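Local coordinates for protein tRNA modification GTPase mnmE (Chlorobium tepidum, PDB 3GEE) that probably hydrolyses GTP at a high intrinsic rate and takes part in adding a carboxymethylaminomethyl group to the wobble uridine (U34) of certain tRNAs, at residues V40-H52 with L57-Y71. Numbering follows the deposited sequence.
Sequences VLDLADRVFRKVH and LAEAAGYTAHFGRLY. With FON (N-{[4-({[(6R)-2-amino-5-formyl-4-oxo-1,4,5,6,7,8-hexahydropteridin-6-yl]methyl}amino)phenyl]carbonyl}-L-glutamic acid), chain C; FON (N-{[4-({[(6R)-2-amino-5-formyl-4-oxo-1,4,5,6,7,8-hexahydropteridin-6-yl]methyl}amino)phenyl]carbonyl}-L-glutamic acid), chain B.
Phe48 and Leu57 fill the dense part of this contact. The Phe48 ring crosses the leucine at about a right angle: Leu57 CD1 lies 3.7 Å from Phe48 CE2, while Leu57 CD2 reaches on to the methyl of Ala44. With CG anti to the backbone N (chi1 -176°), Phe48 sends its ring inward until CZ meets the backbone of Gly68, which has no side chain to put in its way.

At the helix, the carboxylate of Asp45 grips the turn at 57-58 with both oxygens. OD1 takes Leu57 N at 3.0 Å through its syn lone pair; OD2 takes Ala58 N at 2.9 Å, also from the syn side but 24° out of the carboxylate plane. Putting an alanine at Asp45 would probably leave both amides without their acceptor and let the turn drift from the helix.

Arg49 and Arg69 form the antiparallel hydrogen-bonded pair, N to O both ways at 3.0 Å, and Val51 N bonds Phe67 O. The solvent side is looser. Arg49 lies extended with its guanidinium flat over the Tyr71 ring, planes 3° apart and centres 4.1 Å apart, a cation-pi stack, and Arg49 NH2 also forms a salt bridge with Glu74. From partly exposed Lys50, NZ manages only a weak hydrogen bond to buried His66 ND1, in the plane of the imidazole.

Val51, His52 and Phe67 line the folinic acid pocket at the subunit interface: His52 ND1 donates to OE2, buried Phe67 lays one ring face over the benzoyl ring, and Tyr63 of the second subunit packs on Phe67.

Strand 48-50 is an outermost strand, within this chain, of the N-terminal domain's mixed sheet. Strand 76-85 flanks 64-71 on its other side, Phe99 of strand 96-102 meets Ala44, Phe48 and Leu70, and helix 105-117 packs against Val47 and Leu70.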
loop_
_atom_site.group_PDB
_atom_site.type_symbol
_atom_site.label_atom_id
_atom_site.label_comp_id
_atom_site.label_asym_id
_atom_site.label_seq_id
_atom_site.Cartn_x
_atom_site.Cartn_y
_atom_site.Cartn_z
ATOM N N VAL A 40 -10.362 -16.715 -17.620
ATOM C CA VAL A 40 -9.482 -16.378 -16.522
ATOM C C VAL A 40 -9.348 -17.482 -15.460
ATOM O O VAL A 40 -8.239 -17.790 -15.018
ATOM C CB VAL A 40 -9.842 -14.973 -15.977
ATOM C CG1 VAL A 40 -10.085 -14.958 -14.485
ATOM C CG2 VAL A 40 -8.773 -13.985 -16.401
ATOM N N LEU A 41 -10.454 -18.104 -15.069
ATOM C CA LEU A 41 -10.361 -19.134 -14.033
ATOM C C LEU A 41 -9.850 -20.490 -14.537
ATOM O O LEU A 41 -9.449 -21.340 -13.741
ATOM C CB LEU A 41 -11.646 -19.244 -13.198
ATOM C CG LEU A 41 -12.992 -18.974 -13.854
ATOM C CD1 LEU A 41 -13.328 -20.108 -14.818
ATOM C CD2 LEU A 41 -14.090 -18.807 -12.819
ATOM N N ASP A 42 -9.838 -20.678 -15.855
ATOM C CA ASP A 42 -9.098 -21.795 -16.444
ATOM C C ASP A 42 -7.602 -21.541 -16.347
ATOM O O ASP A 42 -6.830 -22.462 -16.090
ATOM C CB ASP A 42 -9.490 -22.026 -17.902
ATOM C CG ASP A 42 -10.846 -22.683 -18.039
ATOM O OD1 ASP A 42 -10.893 -23.889 -18.356
ATOM O OD2 ASP A 42 -11.866 -21.992 -17.809
ATOM N N LEU A 43 -7.209 -20.285 -16.554
ATOM C CA LEU A 43 -5.821 -19.863 -16.412
ATOM C C LEU A 43 -5.391 -20.014 -14.964
ATOM O O LEU A 43 -4.341 -20.587 -14.678
ATOM C CB LEU A 43 -5.654 -18.412 -16.874
ATOM C CG LEU A 43 -5.185 -18.077 -18.299
ATOM C CD1 LEU A 43 -5.640 -19.067 -19.359
ATOM C CD2 LEU A 43 -5.624 -16.677 -18.661
ATOM N N ALA A 44 -6.227 -19.520 -14.056
ATOM C CA ALA A 44 -5.973 -19.627 -12.624
ATOM C C ALA A 44 -5.678 -21.064 -12.238
ATOM O O ALA A 44 -4.778 -21.327 -11.445
ATOM C CB ALA A 44 -7.158 -19.112 -11.842
ATOM N N ASP A 45 -6.428 -21.988 -12.830
ATOM C CA ASP A 45 -6.330 -23.405 -12.512
ATOM C C ASP A 45 -4.985 -24.029 -12.856
ATOM O O ASP A 45 -4.601 -25.034 -12.260
ATOM C CB ASP A 45 -7.463 -24.178 -13.187
ATOM C CG ASP A 45 -8.695 -24.296 -12.307
ATOM O OD1 ASP A 45 -8.551 -24.350 -11.063
ATOM O OD2 ASP A 45 -9.809 -24.350 -12.863
ATOM N N ARG A 46 -4.269 -23.437 -13.809
ATOM C CA ARG A 46 -2.950 -23.944 -14.182
ATOM C C ARG A 46 -1.956 -23.755 -13.042
ATOM O O ARG A 46 -1.016 -24.535 -12.899
ATOM C CB ARG A 46 -2.414 -23.261 -15.444
ATOM C CG ARG A 46 -3.279 -23.402 -16.685
ATOM C CD ARG A 46 -2.408 -23.536 -17.924
ATOM N NE ARG A 46 -2.824 -22.650 -19.013
ATOM C CZ ARG A 46 -2.225 -21.498 -19.321
ATOM N NH1 ARG A 46 -1.170 -21.071 -18.628
ATOM N NH2 ARG A 46 -2.680 -20.767 -20.332
ATOM N N VAL A 47 -2.179 -22.725 -12.226
ATOM C CA VAL A 47 -1.240 -22.362 -11.166
ATOM C C VAL A 47 -1.789 -22.521 -9.740
ATOM O O VAL A 47 -1.018 -22.743 -8.804
ATOM C CB VAL A 47 -0.668 -20.935 -11.373
ATOM C CG1 VAL A 47 0.155 -20.871 -12.651
ATOM C CG2 VAL A 47 -1.776 -19.896 -11.397
ATOM N N PHE A 48 -3.106 -22.406 -9.574
ATOM C CA PHE A 48 -3.733 -22.589 -8.264
ATOM C C PHE A 48 -3.941 -24.071 -7.951
ATOM O O PHE A 48 -4.319 -24.843 -8.826
ATOM C CB PHE A 48 -5.061 -21.831 -8.191
ATOM C CG PHE A 48 -5.721 -21.888 -6.839
ATOM C CD1 PHE A 48 -5.375 -20.978 -5.842
ATOM C CD2 PHE A 48 -6.692 -22.848 -6.562
ATOM C CE1 PHE A 48 -5.983 -21.032 -4.591
ATOM C CE2 PHE A 48 -7.302 -22.909 -5.316
ATOM C CZ PHE A 48 -6.951 -22.002 -4.328
ATOM N N ARG A 49 -3.686 -24.460 -6.706
ATOM C CA ARG A 49 -3.896 -25.833 -6.250
ATOM C C ARG A 49 -4.582 -25.817 -4.895
ATOM O O ARG A 49 -3.979 -25.410 -3.905
ATOM C CB ARG A 49 -2.569 -26.585 -6.116
ATOM C CG ARG A 49 -1.848 -26.909 -7.413
ATOM C CD ARG A 49 -0.677 -27.839 -7.126
ATOM N NE ARG A 49 0.343 -27.818 -8.173
ATOM C CZ ARG A 49 1.536 -28.400 -8.068
ATOM N NH1 ARG A 49 1.869 -29.054 -6.960
ATOM N NH2 ARG A 49 2.402 -28.327 -9.072
ATOM N N LYS A 50 -5.837 -26.261 -4.856
ATOM C CA LYS A 50 -6.631 -26.281 -3.623
ATOM C C LYS A 50 -5.965 -27.185 -2.592
ATOM O O LYS A 50 -5.557 -28.301 -2.914
ATOM C CB LYS A 50 -8.057 -26.744 -3.928
ATOM C CG LYS A 50 -9.124 -26.215 -2.981
ATOM C CD LYS A 50 -10.363 -25.787 -3.773
ATOM C CE LYS A 50 -11.638 -25.785 -2.934
ATOM N NZ LYS A 50 -11.564 -24.893 -1.739
ATOM N N VAL A 51 -5.841 -26.695 -1.361
ATOM C CA VAL A 51 -5.051 -27.386 -0.336
ATOM C C VAL A 51 -5.722 -28.662 0.189
ATOM O O VAL A 51 -5.072 -29.705 0.310
ATOM C CB VAL A 51 -4.669 -26.442 0.834
ATOM C CG1 VAL A 51 -5.890 -26.106 1.667
ATOM C CG2 VAL A 51 -3.573 -27.060 1.697
ATOM N N HIS A 52 -7.012 -28.571 0.506
ATOM C CA HIS A 52 -7.794 -29.745 0.886
ATOM C C HIS A 52 -8.799 -30.052 -0.219
ATOM O O HIS A 52 -9.621 -29.201 -0.588
ATOM C CB HIS A 52 -8.484 -29.538 2.236
ATOM C CG HIS A 52 -7.529 -29.359 3.375
ATOM N ND1 HIS A 52 -7.020 -28.130 3.733
ATOM C CD2 HIS A 52 -6.985 -30.255 4.233
ATOM C CE1 HIS A 52 -6.204 -28.273 4.762
ATOM N NE2 HIS A 52 -6.167 -29.554 5.086
ATOM N N LEU A 57 -11.167 -24.371 -9.639
ATOM C CA LEU A 57 -11.716 -23.020 -9.691
ATOM C C LEU A 57 -12.733 -22.842 -10.818
ATOM O O LEU A 57 -13.784 -22.234 -10.618
ATOM C CB LEU A 57 -10.583 -21.990 -9.829
ATOM C CG LEU A 57 -10.108 -21.159 -8.629
ATOM C CD1 LEU A 57 -10.238 -21.872 -7.285
ATOM C CD2 LEU A 57 -8.671 -20.711 -8.854
ATOM N N ALA A 58 -12.419 -23.375 -11.995
ATOM C CA ALA A 58 -13.318 -23.293 -13.140
ATOM C C ALA A 58 -14.649 -24.009 -12.888
ATOM O O ALA A 58 -15.605 -23.828 -13.638
ATOM C CB ALA A 58 -12.639 -23.842 -14.388
ATOM N N GLU A 59 -14.701 -24.805 -11.822
ATOM C CA GLU A 59 -15.896 -25.548 -11.443
ATOM C C GLU A 59 -16.653 -24.889 -10.293
ATOM O O GLU A 59 -17.636 -25.436 -9.800
ATOM C CB GLU A 59 -15.515 -26.967 -11.023
ATOM C CG GLU A 59 -14.867 -27.820 -12.105
ATOM C CD GLU A 59 -14.416 -29.182 -11.579
ATOM O OE1 GLU A 59 -14.146 -29.308 -10.359
ATOM O OE2 GLU A 59 -14.331 -30.129 -12.391
ATOM N N ALA A 60 -16.199 -23.717 -9.867
ATOM C CA ALA A 60 -16.712 -23.091 -8.650
ATOM C C ALA A 60 -17.794 -22.057 -8.925
ATOM O O ALA A 60 -17.814 -21.428 -9.981
ATOM C CB ALA A 60 -15.576 -22.464 -7.872
ATOM N N ALA A 61 -18.689 -21.888 -7.956
ATOM C CA ALA A 61 -19.739 -20.882 -8.040
ATOM C C ALA A 61 -19.170 -19.478 -7.844
ATOM O O ALA A 61 -18.121 -19.301 -7.232
ATOM C CB ALA A 61 -20.799 -21.162 -7.002
ATOM N N GLY A 62 -19.866 -18.475 -8.364
ATOM C CA GLY A 62 -19.501 -17.083 -8.111
ATOM C C GLY A 62 -19.606 -16.732 -6.638
ATOM O O GLY A 62 -20.402 -17.318 -5.909
ATOM N N TYR A 63 -18.784 -15.777 -6.213
ATOM C CA TYR A 63 -18.730 -15.288 -4.829
ATOM C C TYR A 63 -18.254 -16.319 -3.813
ATOM O O TYR A 63 -18.641 -16.294 -2.644
ATOM C CB TYR A 63 -20.050 -14.626 -4.425
ATOM C CG TYR A 63 -20.130 -13.217 -4.944
ATOM C CD1 TYR A 63 -20.714 -12.932 -6.179
ATOM C CD2 TYR A 63 -19.578 -12.168 -4.218
ATOM C CE1 TYR A 63 -20.767 -11.631 -6.661
ATOM C CE2 TYR A 63 -19.623 -10.871 -4.687
ATOM C CZ TYR A 63 -20.214 -10.605 -5.903
ATOM O OH TYR A 63 -20.247 -9.303 -6.341
ATOM N N THR A 64 -17.367 -17.193 -4.271
ATOM C CA THR A 64 -16.900 -18.320 -3.482
ATOM C C THR A 64 -15.371 -18.275 -3.353
ATOM O O THR A 64 -14.658 -18.028 -4.329
ATOM C CB THR A 64 -17.424 -19.648 -4.095
ATOM O OG1 THR A 64 -17.389 -20.687 -3.118
ATOM C CG2 THR A 64 -16.612 -20.062 -5.295
ATOM N N ALA A 65 -14.873 -18.483 -2.140
ATOM C CA ALA A 65 -13.447 -18.322 -1.841
ATOM C C ALA A 65 -12.758 -19.665 -1.656
ATOM O O ALA A 65 -13.363 -20.613 -1.159
ATOM C CB ALA A 65 -13.264 -17.465 -0.605
ATOM N N HIS A 66 -11.488 -19.739 -2.049
ATOM C CA HIS A 66 -10.749 -20.999 -2.034
ATOM C C HIS A 66 -9.323 -20.851 -1.528
ATOM O O HIS A 66 -8.529 -20.084 -2.076
ATOM C CB HIS A 66 -10.750 -21.612 -3.428
ATOM C CG HIS A 66 -12.106 -21.661 -4.046
ATOM N ND1 HIS A 66 -12.946 -22.742 -3.901
ATOM C CD2 HIS A 66 -12.786 -20.747 -4.773
ATOM C CE1 HIS A 66 -14.081 -22.500 -4.532
ATOM N NE2 HIS A 66 -14.010 -21.297 -5.069
ATOM N N PHE A 67 -9.005 -21.599 -0.481
ATOM C CA PHE A 67 -7.685 -21.549 0.119
ATOM C C PHE A 67 -6.776 -22.585 -0.510
ATOM O O PHE A 67 -6.995 -23.789 -0.361
ATOM C CB PHE A 67 -7.769 -21.764 1.633
ATOM C CG PHE A 67 -6.437 -21.927 2.285
ATOM C CD1 PHE A 67 -5.543 -20.867 2.345
ATOM C CD2 PHE A 67 -6.063 -23.140 2.827
ATOM C CE1 PHE A 67 -4.295 -21.022 2.943
ATOM C CE2 PHE A 67 -4.821 -23.304 3.429
ATOM C CZ PHE A 67 -3.937 -22.244 3.489
ATOM N N GLY A 68 -5.751 -22.115 -1.210
ATOM C CA GLY A 68 -4.770 -23.010 -1.817
ATOM C C GLY A 68 -3.392 -22.400 -1.968
ATOM O O GLY A 68 -3.060 -21.417 -1.300
ATOM N N ARG A 69 -2.592 -22.987 -2.853
ATOM C CA ARG A 69 -1.225 -22.539 -3.085
ATOM C C ARG A 69 -0.996 -22.192 -4.547
ATOM O O ARG A 69 -1.576 -22.818 -5.436
ATOM C CB ARG A 69 -0.234 -23.616 -2.657
ATOM C CG ARG A 69 -0.128 -23.773 -1.163
ATOM C CD ARG A 69 0.762 -24.938 -0.782
ATOM N NE ARG A 69 0.975 -24.969 0.662
ATOM C CZ ARG A 69 1.741 -25.850 1.295
ATOM N NH1 ARG A 69 2.384 -26.797 0.619
ATOM N NH2 ARG A 69 1.868 -25.785 2.614
ATOM N N LEU A 70 -0.158 -21.190 -4.795
ATOM C CA LEU A 70 0.262 -20.874 -6.154
ATOM C C LEU A 70 1.595 -21.553 -6.429
ATOM O O LEU A 70 2.408 -21.724 -5.524
ATOM C CB LEU A 70 0.352 -19.366 -6.356
ATOM C CG LEU A 70 -0.992 -18.637 -6.339
ATOM C CD1 LEU A 70 -0.796 -17.139 -6.194
ATOM C CD2 LEU A 70 -1.795 -18.963 -7.592
ATOM N N TYR A 71 1.810 -21.956 -7.675
ATOM C CA TYR A 71 2.988 -22.735 -8.028
ATOM C C TYR A 71 3.551 -22.327 -9.371
ATOM O O TYR A 71 2.804 -22.074 -10.319
ATOM C CB TYR A 71 2.657 -24.230 -8.060
ATOM C CG TYR A 71 2.838 -24.940 -6.741
ATOM C CD1 TYR A 71 1.805 -24.997 -5.808
ATOM C CD2 TYR A 71 4.044 -25.564 -6.426
ATOM C CE1 TYR A 71 1.971 -25.653 -4.592
ATOM C CE2 TYR A 71 4.220 -26.222 -5.212
ATOM C CZ TYR A 71 3.178 -26.262 -4.302
ATOM O OH TYR A 71 3.339 -26.906 -3.098
HETATM N N1 FON C . -6.329 -13.960 1.915
HETATM C C2 FON C . -7.352 -13.589 2.710
HETATM N NA2 FON C . -8.472 -13.074 2.139
HETATM N N3 FON C . -7.300 -13.714 4.063
HETATM C C4 FON C . -6.222 -14.217 4.702
HETATM O O4 FON C . -6.241 -14.304 5.949
HETATM C C4A FON C . -5.055 -14.629 3.868
HETATM N N5 FON C . -3.846 -15.199 4.282
HETATM C C6 FON C . -3.428 -16.267 3.355
HETATM C C7 FON C . -2.953 -15.470 2.146
HETATM N N8 FON C . -4.147 -14.838 1.601
HETATM C C8A FON C . -5.188 -14.471 2.404
HETATM C C9 FON C . -2.378 -17.246 3.886
HETATM N N10 FON C . -2.743 -17.814 5.177
HETATM C C11 FON C . -6.105 -20.019 6.303
HETATM C C12 FON C . -4.816 -20.535 6.420
HETATM C C13 FON C . -3.706 -19.784 6.036
HETATM C C14 FON C . -3.869 -18.506 5.510
HETATM C C15 FON C . -5.165 -17.978 5.407
HETATM C C16 FON C . -6.279 -18.728 5.792
HETATM C C FON C . -7.268 -20.875 6.740
HETATM O O FON C . -8.412 -20.493 6.544
HETATM N N FON C . -6.991 -22.033 7.355
HETATM C CA FON C . -7.716 -23.296 7.243
HETATM C CB FON C . -7.635 -23.887 5.832
HETATM C CG FON C . -8.599 -25.053 5.586
HETATM C CD FON C . -9.155 -25.022 4.175
HETATM O OE1 FON C . -10.100 -24.237 3.922
HETATM O OE2 FON C . -8.660 -25.784 3.308
HETATM C CT FON C . -7.165 -24.278 8.244
HETATM O O1 FON C . -7.959 -24.952 8.941
HETATM O O2 FON C . -5.920 -24.382 8.342
HETATM C CP1 FON C . -3.213 -14.809 5.305
HETATM O O3 FON C . -2.095 -14.334 5.200
HETATM N N1 FON B . -13.739 -6.302 -3.180
HETATM C C2 FON B . -13.308 -7.271 -4.013
HETATM N NA2 FON B . -12.816 -8.421 -3.482
HETATM N N3 FON B . -13.348 -7.135 -5.365
HETATM C C4 FON B . -13.823 -6.022 -5.966
HETATM O O4 FON B . -13.832 -5.964 -7.214
HETATM C C4A FON B . -14.300 -4.913 -5.089
HETATM N N5 FON B . -14.857 -3.685 -5.461
HETATM C C6 FON B . -15.986 -3.335 -4.579
HETATM C C7 FON B . -15.271 -2.931 -3.295
HETATM N N8 FON B . -14.661 -4.152 -2.787
HETATM C C8A FON B . -14.232 -5.137 -3.628
HETATM C C9 FON B . -16.942 -2.260 -5.104
HETATM N N10 FON B . -17.424 -2.548 -6.448
HETATM C C11 FON B . -19.515 -5.850 -7.919
HETATM C C12 FON B . -20.038 -4.560 -7.987
HETATM C C13 FON B . -19.326 -3.470 -7.488
HETATM C C14 FON B . -18.080 -3.656 -6.894
HETATM C C15 FON B . -17.545 -4.952 -6.839
HETATM C C16 FON B . -18.257 -6.045 -7.339
HETATM C C FON B . -20.329 -6.989 -8.480
HETATM O O FON B . -19.947 -8.140 -8.332
HETATM N N FON B . -21.450 -6.683 -9.148
HETATM C CA FON B . -22.708 -7.423 -9.162
HETATM C CB FON B . -23.387 -7.435 -7.787
HETATM C CG FON B . -24.555 -8.422 -7.677
HETATM C CD FON B . -24.606 -9.066 -6.304
HETATM O OE1 FON B . -23.827 -10.018 -6.061
HETATM O OE2 FON B . -25.426 -8.632 -5.457
HETATM C CT FON B . -23.632 -6.817 -10.185
HETATM O O1 FON B . -24.252 -7.571 -10.972
HETATM O O2 FON B . -23.745 -5.570 -10.212
HETATM C CP1 FON B . -14.411 -2.986 -6.416
HETATM O O3 FON B . -13.957 -1.873 -6.212
#